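Carbohydrate kinase, FGGY (Novosphingobium aromaticivorans, PDB 3H6E) probably phosphorylates a sugar or a related polyol at the expense of ATP, acting as a carbohydrate kinase of the FGGY type. Local coordinates at residues Lys19-Trp23 with Asp424-Leu430; Met144-Leu150 with Ala196-Pro200; Trp260-Leu266 with Val293-Met299; Val404-Ser409 with Ile446-Asp450. One frame throughout, in Å; residues are numbered along the deposited sequence.

Contact 1: residues Lys19-Trp23 with Asp424-Leu430; sequences KVSLW and DVSFGAL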
# COMPACT_ATOMS: atom_id res chain seq x y z
N LYS A 19 13.57 -2.45 7.07
CA LYS A 19 14.21 -3.73 6.81
C LYS A 19 15.29 -3.62 5.74
O LYS A 19 15.04 -3.08 4.66
CB LYS A 19 13.17 -4.76 6.37
CG LYS A 19 11.83 -4.65 7.08
CD LYS A 19 10.91 -5.81 6.72
CE LYS A 19 9.70 -5.87 7.64
NZ LYS A 19 8.90 -7.12 7.44
N VAL A 20 16.47 -4.13 6.04
CA VAL A 20 17.52 -4.25 5.04
C VAL A 20 17.73 -5.73 4.74
O VAL A 20 17.81 -6.55 5.66
CB VAL A 20 18.84 -3.62 5.51
CG1 VAL A 20 19.89 -3.73 4.41
CG2 VAL A 20 18.61 -2.16 5.89
N SER A 21 17.81 -6.07 3.46
CA SER A 21 17.81 -7.47 3.05
C SER A 21 18.83 -7.79 1.97
O SER A 21 19.03 -7.01 1.03
CB SER A 21 16.41 -7.87 2.59
OG SER A 21 15.89 -6.96 1.64
N LEU A 22 19.46 -8.95 2.09
CA LEU A 22 20.47 -9.40 1.13
C LEU A 22 19.97 -10.62 0.37
O LEU A 22 19.63 -11.64 0.97
CB LEU A 22 21.76 -9.75 1.86
CG LEU A 22 22.92 -10.25 1.00
CD1 LEU A 22 23.58 -9.10 0.24
CD2 LEU A 22 23.93 -10.97 1.86
N TRP A 23 19.95 -10.52 -0.96
CA TRP A 23 19.41 -11.58 -1.80
C TRP A 23 20.44 -12.10 -2.81
O TRP A 23 21.44 -11.43 -3.09
CB TRP A 23 18.17 -11.09 -2.54
CG TRP A 23 17.09 -10.58 -1.64
CD1 TRP A 23 17.13 -9.47 -0.85
CD2 TRP A 23 15.79 -11.17 -1.44
NE1 TRP A 23 15.95 -9.33 -0.16
CE2 TRP A 23 15.11 -10.36 -0.51
CE3 TRP A 23 15.15 -12.30 -1.95
CZ2 TRP A 23 13.81 -10.65 -0.09
CZ3 TRP A 23 13.86 -12.58 -1.53
CH2 TRP A 23 13.21 -11.76 -0.60
N ASP A 424 8.92 -12.67 1.77
CA ASP A 424 9.32 -11.48 2.50
C ASP A 424 8.78 -10.24 1.80
O ASP A 424 8.79 -10.16 0.57
CB ASP A 424 10.84 -11.38 2.64
CG ASP A 424 11.26 -10.17 3.45
OD1 ASP A 424 11.18 -10.22 4.70
OD2 ASP A 424 11.68 -9.16 2.84
N VAL A 425 8.31 -9.29 2.59
CA VAL A 425 7.65 -8.11 2.06
C VAL A 425 8.49 -7.36 1.02
O VAL A 425 7.96 -6.62 0.19
CB VAL A 425 7.25 -7.14 3.20
CG1 VAL A 425 8.45 -6.31 3.63
CG2 VAL A 425 6.10 -6.26 2.78
N SER A 426 9.81 -7.57 1.06
CA SER A 426 10.73 -6.82 0.21
C SER A 426 11.07 -7.48 -1.13
O SER A 426 11.83 -6.91 -1.93
CB SER A 426 12.03 -6.51 0.97
OG SER A 426 11.80 -5.63 2.07
N PHE A 427 10.53 -8.66 -1.39
CA PHE A 427 10.89 -9.39 -2.60
C PHE A 427 10.64 -8.59 -3.87
O PHE A 427 11.50 -8.53 -4.75
CB PHE A 427 10.16 -10.73 -2.70
CG PHE A 427 10.26 -11.36 -4.06
CD1 PHE A 427 11.46 -11.86 -4.53
CD2 PHE A 427 9.14 -11.43 -4.89
CE1 PHE A 427 11.56 -12.42 -5.78
CE2 PHE A 427 9.24 -12.00 -6.15
CZ PHE A 427 10.45 -12.50 -6.59
N GLY A 428 9.46 -7.99 -3.97
CA GLY A 428 9.04 -7.30 -5.17
C GLY A 428 10.13 -6.56 -5.91
O GLY A 428 10.25 -6.67 -7.13
N ALA A 429 10.94 -5.81 -5.18
CA ALA A 429 11.98 -4.97 -5.78
C ALA A 429 12.95 -5.74 -6.68
O ALA A 429 13.43 -5.20 -7.67
CB ALA A 429 12.73 -4.22 -4.70
N LEU A 430 13.24 -6.99 -6.33
CA LEU A 430 14.11 -7.82 -7.15
C LEU A 430 13.65 -7.84 -8.60
O LEU A 430 14.46 -7.83 -9.53
CB LEU A 430 14.17 -9.24 -6.61
CG LEU A 430 15.26 -9.56 -5.58
CD1 LEU A 430 15.27 -8.56 -4.43
CD2 LEU A 430 15.08 -10.98 -5.05
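W23 lays one face of its indole against L430, the last residue of a loop segment more than 400 positions away in the chain. The contact illustrates how a two-domain kinase of the actin-like ATPase fold can have its halves joined by residues remote in sequence: strand 17-23 belongs to the mixed sheet of the N-terminal half, and 424-430 to the family's C-terminal region. L430 CD1 sits 4.0 Å from the centroid of the five-membered ring of W23, almost on the ring normal, a CH-pi contact, while L430 CD2 packs at 3.4 Å from W23 CE3. On the outer part of the indole, W23 CH2 meets F427 CB at 3.8 Å, and the two aromatic rings lie obliquely to each other.

The loop is shaped by a type I turn from D424 to F427, closed by a bond from F427 N to D424 O (3.0 Å). D424 OD2 also accepts from S426 N at 3.0 Å, an Asx turn, and the same carboxylate oxygen lies at the indole edge. Because strand side chains alternate, K19, S21 and W23 point toward the loop, whereas V20 turns back to W56 and V60 of helix 50-63. K19 adds a looser contact, NZ lying 3.9 Å from V425 CG1. The indole is held in place from within its own strand: W23 NE1 donates to S21 OG at 3.0 Å.

Contact 2: residues Met144-Leu150 with Ala196-Pro200; sequences MANATLL and ARFAP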
# COMPACT_ATOMS: atom_id res chain seq x y z
N MSE A 144 11.81 26.36 1.73
CA MSE A 144 10.99 25.60 0.79
C MSE A 144 11.16 26.08 -0.65
O MSE A 144 11.07 25.28 -1.59
CB MSE A 144 9.51 25.63 1.18
CG MSE A 144 9.18 24.91 2.47
SE MSE A 144 10.15 23.23 2.68
CE MSE A 144 9.44 22.23 1.15
N ALA A 145 11.40 27.37 -0.82
CA ALA A 145 11.56 27.95 -2.15
C ALA A 145 12.92 27.63 -2.77
O ALA A 145 13.07 27.63 -3.99
CB ALA A 145 11.33 29.45 -2.11
N ASN A 146 13.91 27.36 -1.93
CA ASN A 146 15.24 26.99 -2.38
C ASN A 146 15.39 25.48 -2.44
O ASN A 146 16.45 24.96 -2.78
CB ASN A 146 16.30 27.57 -1.44
CG ASN A 146 16.22 29.08 -1.32
OD1 ASN A 146 16.61 29.66 -0.30
ND2 ASN A 146 15.72 29.73 -2.37
N ALA A 147 14.32 24.78 -2.08
CA ALA A 147 14.40 23.35 -1.86
C ALA A 147 14.24 22.53 -3.13
O ALA A 147 13.50 22.90 -4.04
CB ALA A 147 13.37 22.93 -0.82
N THR A 148 14.95 21.41 -3.18
CA THR A 148 14.64 20.35 -4.12
C THR A 148 13.75 19.36 -3.40
O THR A 148 14.05 18.95 -2.29
CB THR A 148 15.91 19.64 -4.60
OG1 THR A 148 16.68 20.54 -5.41
CG2 THR A 148 15.55 18.40 -5.42
N LEU A 149 12.63 19.01 -4.02
CA LEU A 149 11.70 18.07 -3.40
C LEU A 149 11.89 16.68 -3.98
O LEU A 149 12.29 16.52 -5.13
CB LEU A 149 10.26 18.55 -3.56
CG LEU A 149 9.95 19.76 -2.68
CD1 LEU A 149 8.52 20.26 -2.89
CD2 LEU A 149 10.19 19.42 -1.22
N LEU A 150 11.59 15.67 -3.17
CA LEU A 150 12.02 14.32 -3.47
C LEU A 150 11.34 13.33 -2.53
O LEU A 150 11.46 13.44 -1.30
CB LEU A 150 13.54 14.27 -3.31
CG LEU A 150 14.34 13.06 -3.79
CD1 LEU A 150 15.80 13.42 -3.94
CD2 LEU A 150 14.19 11.96 -2.80
N ALA A 196 7.81 22.46 -9.86
CA ALA A 196 9.11 22.92 -10.33
C ALA A 196 10.23 22.61 -9.33
O ALA A 196 11.41 22.60 -9.69
CB ALA A 196 9.07 24.42 -10.62
N ARG A 197 9.85 22.34 -8.08
CA ARG A 197 10.83 22.05 -7.04
C ARG A 197 11.27 20.58 -7.02
O ARG A 197 12.29 20.25 -6.43
CB ARG A 197 10.27 22.41 -5.66
CG ARG A 197 9.85 23.86 -5.50
CD ARG A 197 9.24 24.06 -4.12
NE ARG A 197 8.68 25.39 -3.92
CZ ARG A 197 8.01 25.76 -2.83
NH1 ARG A 197 7.82 24.89 -1.84
NH2 ARG A 197 7.54 27.00 -2.72
N PHE A 198 10.49 19.71 -7.66
CA PHE A 198 10.77 18.27 -7.62
C PHE A 198 11.96 17.82 -8.47
O PHE A 198 12.17 18.31 -9.59
CB PHE A 198 9.51 17.48 -8.01
CG PHE A 198 8.60 17.20 -6.85
CD1 PHE A 198 8.72 16.02 -6.13
CD2 PHE A 198 7.62 18.11 -6.48
CE1 PHE A 198 7.89 15.76 -5.06
CE2 PHE A 198 6.78 17.85 -5.42
CZ PHE A 198 6.92 16.67 -4.70
N ALA A 199 12.73 16.89 -7.93
CA ALA A 199 13.80 16.25 -8.67
C ALA A 199 13.24 15.56 -9.91
O ALA A 199 12.12 15.05 -9.88
CB ALA A 199 14.52 15.25 -7.79
N PRO A 200 14.01 15.55 -11.01
CA PRO A 200 13.54 14.98 -12.28
C PRO A 200 12.97 13.58 -12.09
O PRO A 200 13.58 12.75 -11.42
CB PRO A 200 14.80 14.93 -13.14
CG PRO A 200 15.64 16.04 -12.60
CD PRO A 200 15.38 16.07 -11.12
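Two backbone hydrogen bonds, both close to linear, hold these segments together: L149 N donates to R197 O at 2.7 Å, and A199 N donates to L149 O at 2.9 Å. L149 thus uses both its amide and its carbonyl on residues flanking F198, forming a single bridge. CA-H...O contacts accompany the pair, T148 CA to R197 O at 3.3 Å and F198 CA to L149 O at 3.4 Å. The extended R197 side chain reaches back along the segment to the end of helix 141-145, where M144 O and A145 CA lie over one face of its guanidinium; its NH1 forms a salt bridge with D137 of helix 129-139. Packing centres on L149, whose CB rests 3.7 Å above the centroid of the F198 ring, a CH-pi contact, and whose CD1 touches F198 CE2 at 3.9 Å. L150 CD1 just reaches A199 CB at 4.5 Å. This is an isolated beta bridge: a loop residue pairs with strand 148-151, one of the two outermost strands of a small antiparallel sheet.

Contact 3: residues Trp260-Leu266 with Val293-Met299; sequences WFIAMRL and VPSARFM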
# COMPACT_ATOMS: atom_id res chain seq x y z
N TRP A 260 -6.87 -2.47 7.11
CA TRP A 260 -7.49 -2.02 5.88
C TRP A 260 -7.52 -3.13 4.84
O TRP A 260 -6.51 -3.80 4.59
CB TRP A 260 -6.73 -0.82 5.30
CG TRP A 260 -7.01 0.48 5.99
CD1 TRP A 260 -6.33 1.01 7.05
CD2 TRP A 260 -8.03 1.43 5.65
NE1 TRP A 260 -6.88 2.23 7.40
CE2 TRP A 260 -7.92 2.50 6.55
CE3 TRP A 260 -9.03 1.47 4.67
CZ2 TRP A 260 -8.77 3.61 6.51
CZ3 TRP A 260 -9.87 2.57 4.63
CH2 TRP A 260 -9.74 3.62 5.54
N PHE A 261 -8.68 -3.33 4.23
CA PHE A 261 -8.80 -4.17 3.05
C PHE A 261 -8.70 -3.24 1.84
O PHE A 261 -9.51 -2.33 1.68
CB PHE A 261 -10.15 -4.89 3.03
CG PHE A 261 -10.23 -6.05 3.97
CD1 PHE A 261 -9.63 -6.00 5.22
CD2 PHE A 261 -10.95 -7.18 3.62
CE1 PHE A 261 -9.72 -7.07 6.09
CE2 PHE A 261 -11.05 -8.26 4.49
CZ PHE A 261 -10.44 -8.20 5.72
N ILE A 262 -7.69 -3.46 1.00
CA ILE A 262 -7.46 -2.57 -0.14
C ILE A 262 -7.40 -3.33 -1.45
O ILE A 262 -6.57 -4.22 -1.63
CB ILE A 262 -6.16 -1.76 0.03
CG1 ILE A 262 -6.18 -0.99 1.35
CG2 ILE A 262 -5.98 -0.80 -1.15
CD1 ILE A 262 -4.91 -0.22 1.62
N ALA A 263 -8.27 -2.96 -2.38
CA ALA A 263 -8.28 -3.53 -3.71
C ALA A 263 -7.50 -2.63 -4.67
O ALA A 263 -7.89 -1.48 -4.90
CB ALA A 263 -9.70 -3.73 -4.20
N MSE A 264 -6.41 -3.16 -5.22
CA MSE A 264 -5.63 -2.43 -6.20
C MSE A 264 -5.65 -3.17 -7.53
O MSE A 264 -5.09 -4.26 -7.65
CB MSE A 264 -4.20 -2.25 -5.71
CG MSE A 264 -4.11 -1.57 -4.35
SE MSE A 264 -2.28 -1.49 -3.68
CE MSE A 264 -1.52 -0.25 -4.98
N ARG A 265 -6.30 -2.58 -8.52
CA ARG A 265 -6.47 -3.24 -9.81
C ARG A 265 -5.38 -2.85 -10.81
O ARG A 265 -4.97 -1.70 -10.88
CB ARG A 265 -7.85 -2.92 -10.39
CG ARG A 265 -8.00 -3.33 -11.84
CD ARG A 265 -9.33 -2.90 -12.41
NE ARG A 265 -9.42 -3.20 -13.83
CZ ARG A 265 -10.38 -2.77 -14.64
NH1 ARG A 265 -11.35 -2.01 -14.18
NH2 ARG A 265 -10.35 -3.10 -15.92
N LEU A 266 -4.94 -3.84 -11.58
CA LEU A 266 -3.98 -3.60 -12.66
C LEU A 266 -4.70 -3.80 -13.98
O LEU A 266 -4.68 -4.89 -14.55
CB LEU A 266 -2.81 -4.58 -12.55
CG LEU A 266 -2.15 -4.65 -11.17
CD1 LEU A 266 -1.27 -5.89 -11.02
CD2 LEU A 266 -1.37 -3.38 -10.89
N VAL A 293 -3.68 2.95 -11.30
CA VAL A 293 -4.03 1.77 -10.52
C VAL A 293 -5.28 2.05 -9.71
O VAL A 293 -5.20 2.50 -8.57
CB VAL A 293 -2.89 1.39 -9.57
CG1 VAL A 293 -3.31 0.27 -8.63
CG2 VAL A 293 -1.63 1.03 -10.35
N PRO A 294 -6.45 1.80 -10.31
CA PRO A 294 -7.73 2.04 -9.63
C PRO A 294 -7.79 1.29 -8.31
O PRO A 294 -7.45 0.11 -8.25
CB PRO A 294 -8.76 1.49 -10.61
CG PRO A 294 -8.10 1.60 -11.94
CD PRO A 294 -6.65 1.33 -11.69
N SER A 295 -8.22 1.97 -7.25
CA SER A 295 -8.21 1.40 -5.91
C SER A 295 -9.50 1.66 -5.15
O SER A 295 -10.14 2.69 -5.33
CB SER A 295 -7.03 1.94 -5.12
OG SER A 295 -5.85 1.92 -5.90
N ALA A 296 -9.88 0.72 -4.29
CA ALA A 296 -11.01 0.90 -3.40
C ALA A 296 -10.71 0.21 -2.08
O ALA A 296 -10.29 -0.95 -2.07
CB ALA A 296 -12.27 0.32 -4.01
N ARG A 297 -10.89 0.91 -0.97
CA ARG A 297 -10.68 0.30 0.34
C ARG A 297 -11.88 0.39 1.28
O ARG A 297 -12.86 1.10 1.03
CB ARG A 297 -9.42 0.84 1.04
CG ARG A 297 -8.78 2.08 0.43
CD ARG A 297 -9.62 3.33 0.62
NE ARG A 297 -9.48 3.96 1.94
CZ ARG A 297 -8.46 4.75 2.28
NH1 ARG A 297 -7.47 4.97 1.43
NH2 ARG A 297 -8.42 5.31 3.49
N PHE A 298 -11.78 -0.37 2.36
CA PHE A 298 -12.68 -0.28 3.50
C PHE A 298 -11.95 -0.95 4.66
O PHE A 298 -11.12 -1.82 4.45
CB PHE A 298 -14.03 -0.95 3.21
CG PHE A 298 -14.00 -2.45 3.22
CD1 PHE A 298 -13.51 -3.15 2.13
CD2 PHE A 298 -14.48 -3.16 4.30
CE1 PHE A 298 -13.48 -4.54 2.13
CE2 PHE A 298 -14.46 -4.55 4.31
CZ PHE A 298 -13.96 -5.23 3.22
N MSE A 299 -12.25 -0.52 5.88
CA MSE A 299 -11.50 -0.99 7.03
C MSE A 299 -11.96 -2.35 7.51
O MSE A 299 -12.39 -2.51 8.65
CB MSE A 299 -11.55 0.03 8.16
CG MSE A 299 -10.53 1.13 8.00
SE MSE A 299 -10.23 2.10 9.66
CE MSE A 299 -11.78 3.26 9.55
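The most distinctive side chain here is that of R297, whose chi1 of 12° falls between the usual wells and whose next three torsions all lie between 70° and 81°. This folded shape keeps the guanidinium close to the strand and brings it to the W260 indole, with CZ 4.0 Å from the centroid of the six-membered ring, an off-centre cation-pi contact; R297 NE meanwhile forms a salt bridge with D281. M299 takes the opposite indole face, its CG over the six-membered ring and its SE oblique at 4.3 Å from that centroid, a Met-aromatic contact in selenomethionine form.

Beneath these side chains run two neighbouring antiparallel strands of the seven-stranded sheet in the C-terminal half of this FGGY kinase. F261 with F298 and A263 with A296 are hydrogen-bonded pairs; I262 with R297 and M264 with S295 are non-hydrogen-bonded. Alternation puts F261, A263, A296 and F298 on one face, where helix 363-384 packs against A263, A296 and F298. F298, with chi1 of 74° (p), swings its ring to F261, CE1 lying 3.5 Å from F261 CB. F261 is m, its ring leading away toward F397, so the two rings meet obliquely. R265 is t throughout, stretching out to a salt bridge with E251, while its amide N donates to P294 O at 2.9 Å. S295 is m at chi1, and its OG donates to V293 O at 2.8 Å.

Contact 4: residues Val404-Ser409 with Ile446-Asp450; sequences VRALAS and IEPLD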
# COMPACT_ATOMS: atom_id res chain seq x y z
N VAL A 404 -12.13 -16.01 1.89
CA VAL A 404 -11.63 -16.26 0.54
C VAL A 404 -12.60 -17.11 -0.26
O VAL A 404 -12.88 -16.80 -1.44
CB VAL A 404 -10.25 -16.96 0.57
CG1 VAL A 404 -9.81 -17.32 -0.83
CG2 VAL A 404 -9.22 -16.07 1.26
N ARG A 405 -13.09 -18.20 0.30
CA ARG A 405 -14.01 -19.09 -0.40
C ARG A 405 -15.36 -18.44 -0.69
O ARG A 405 -15.99 -18.72 -1.71
CB ARG A 405 -14.19 -20.41 0.36
CG ARG A 405 -12.91 -21.22 0.49
CD ARG A 405 -13.16 -22.59 1.08
NE ARG A 405 -13.80 -23.48 0.11
CZ ARG A 405 -14.12 -24.74 0.36
NH1 ARG A 405 -13.86 -25.27 1.55
NH2 ARG A 405 -14.70 -25.48 -0.57
N ALA A 406 -15.81 -17.58 0.21
CA ALA A 406 -17.03 -16.82 -0.02
C ALA A 406 -16.80 -15.89 -1.21
O ALA A 406 -17.71 -15.64 -2.01
CB ALA A 406 -17.41 -16.02 1.21
N LEU A 407 -15.58 -15.38 -1.32
CA LEU A 407 -15.23 -14.50 -2.43
C LEU A 407 -15.26 -15.28 -3.74
O LEU A 407 -15.80 -14.82 -4.74
CB LEU A 407 -13.84 -13.89 -2.20
CG LEU A 407 -13.55 -12.65 -3.03
CD1 LEU A 407 -14.63 -11.59 -2.78
CD2 LEU A 407 -12.16 -12.10 -2.75
N ALA A 408 -14.68 -16.47 -3.73
CA ALA A 408 -14.69 -17.34 -4.90
C ALA A 408 -16.12 -17.60 -5.38
O ALA A 408 -16.39 -17.58 -6.59
CB ALA A 408 -13.99 -18.64 -4.60
N SER A 409 -17.03 -17.84 -4.44
CA SER A 409 -18.43 -18.11 -4.76
C SER A 409 -19.11 -16.91 -5.38
O SER A 409 -19.86 -17.03 -6.35
CB SER A 409 -19.19 -18.54 -3.50
OG SER A 409 -18.63 -19.71 -2.92
N ILE A 446 -8.94 -20.72 -5.40
CA ILE A 446 -9.84 -20.97 -4.29
C ILE A 446 -11.16 -21.54 -4.78
O ILE A 446 -11.77 -21.02 -5.71
CB ILE A 446 -10.11 -19.68 -3.48
CG1 ILE A 446 -8.80 -19.13 -2.93
CG2 ILE A 446 -11.09 -19.95 -2.36
CD1 ILE A 446 -8.00 -20.14 -2.12
N GLU A 447 -11.59 -22.63 -4.14
CA GLU A 447 -12.88 -23.23 -4.45
C GLU A 447 -13.98 -22.44 -3.76
O GLU A 447 -13.82 -22.01 -2.62
CB GLU A 447 -12.91 -24.67 -3.93
CG GLU A 447 -11.72 -25.53 -4.34
CD GLU A 447 -11.97 -26.29 -5.63
OE1 GLU A 447 -12.36 -25.66 -6.63
OE2 GLU A 447 -11.76 -27.53 -5.63
N PRO A 448 -15.11 -22.24 -4.46
CA PRO A 448 -16.27 -21.63 -3.80
C PRO A 448 -16.69 -22.45 -2.58
O PRO A 448 -16.29 -23.60 -2.45
CB PRO A 448 -17.35 -21.71 -4.88
CG PRO A 448 -16.61 -21.73 -6.16
CD PRO A 448 -15.35 -22.50 -5.88
N LEU A 449 -17.49 -21.85 -1.71
CA LEU A 449 -17.99 -22.54 -0.52
C LEU A 449 -18.86 -23.73 -0.92
O LEU A 449 -19.75 -23.59 -1.77
CB LEU A 449 -18.79 -21.59 0.36
CG LEU A 449 -18.03 -20.47 1.08
CD1 LEU A 449 -19.01 -19.44 1.62
CD2 LEU A 449 -17.15 -21.03 2.19
N ASP A 450 -18.61 -24.88 -0.31
CA ASP A 450 -19.37 -26.10 -0.57
C ASP A 450 -20.88 -25.88 -0.41
O ASP A 450 -21.33 -25.15 0.48
CB ASP A 450 -18.90 -27.23 0.34
CG ASP A 450 -19.53 -28.58 0.01
OD1 ASP A 450 -20.55 -28.62 -0.72
OD2 ASP A 450 -19.01 -29.62 0.47
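The helical segment 404-409 is regular, with A408 N bonded to V404 O at 2.9 Å and S409 N to R405 O at 3.1 Å, whereas I446-D450 runs extended, as part of the loop between strand 443-445 and helix 457-468. The contact is a clear case of a helix packed against the C-terminal alpha/beta sheet, next to strand 415-419 and helix 363-384, and joined through R405 and S409 to the loop that follows strand 443-445. The backbones come closest where the CA atoms of S409 and P448 lie 4.2 Å apart.

R405 reads the loop's carbonyls: its NE donates to E447 O at 3.1 Å and its NH2 to P448 O, also at 3.1 Å, both oxygens lying near the guanidinium plane. Apolar packing fills the space alongside. A408 CB meets I446 CG2 at 3.9 Å, and I446 also leans on V416 and T418 of strand 415-419. L449 sets its CD1 3.8 Å from A406 CB and, like A406, touches L457 of the last helix. S409 OG works in both directions, donating to R405 O at 3.1 Å within its helix while accepting from L449 N at 2.7 Å.

How the contacts relate
From the N terminus, the chain opens contact 1 early, in its second strand, 17-23, but closes it only at 424-430, so most of the protein lies inside that loop. Contact 2 closes first, within the N-terminal region, tying a loop to the edge of a small sheet. Contact 3 follows in series, pairing two strands of the C-terminal sheet; both are nested inside contact 1. Contact 4 opens at 404-409, before contact 1 has closed, and ends at 446-450, so these two cross; it ties helix 401-410 to the loop between strand 443-445 and helix 457-468. Contact 1 joins the two halves, while contacts 2 and 4 lie on opposite sides of the chain's centre.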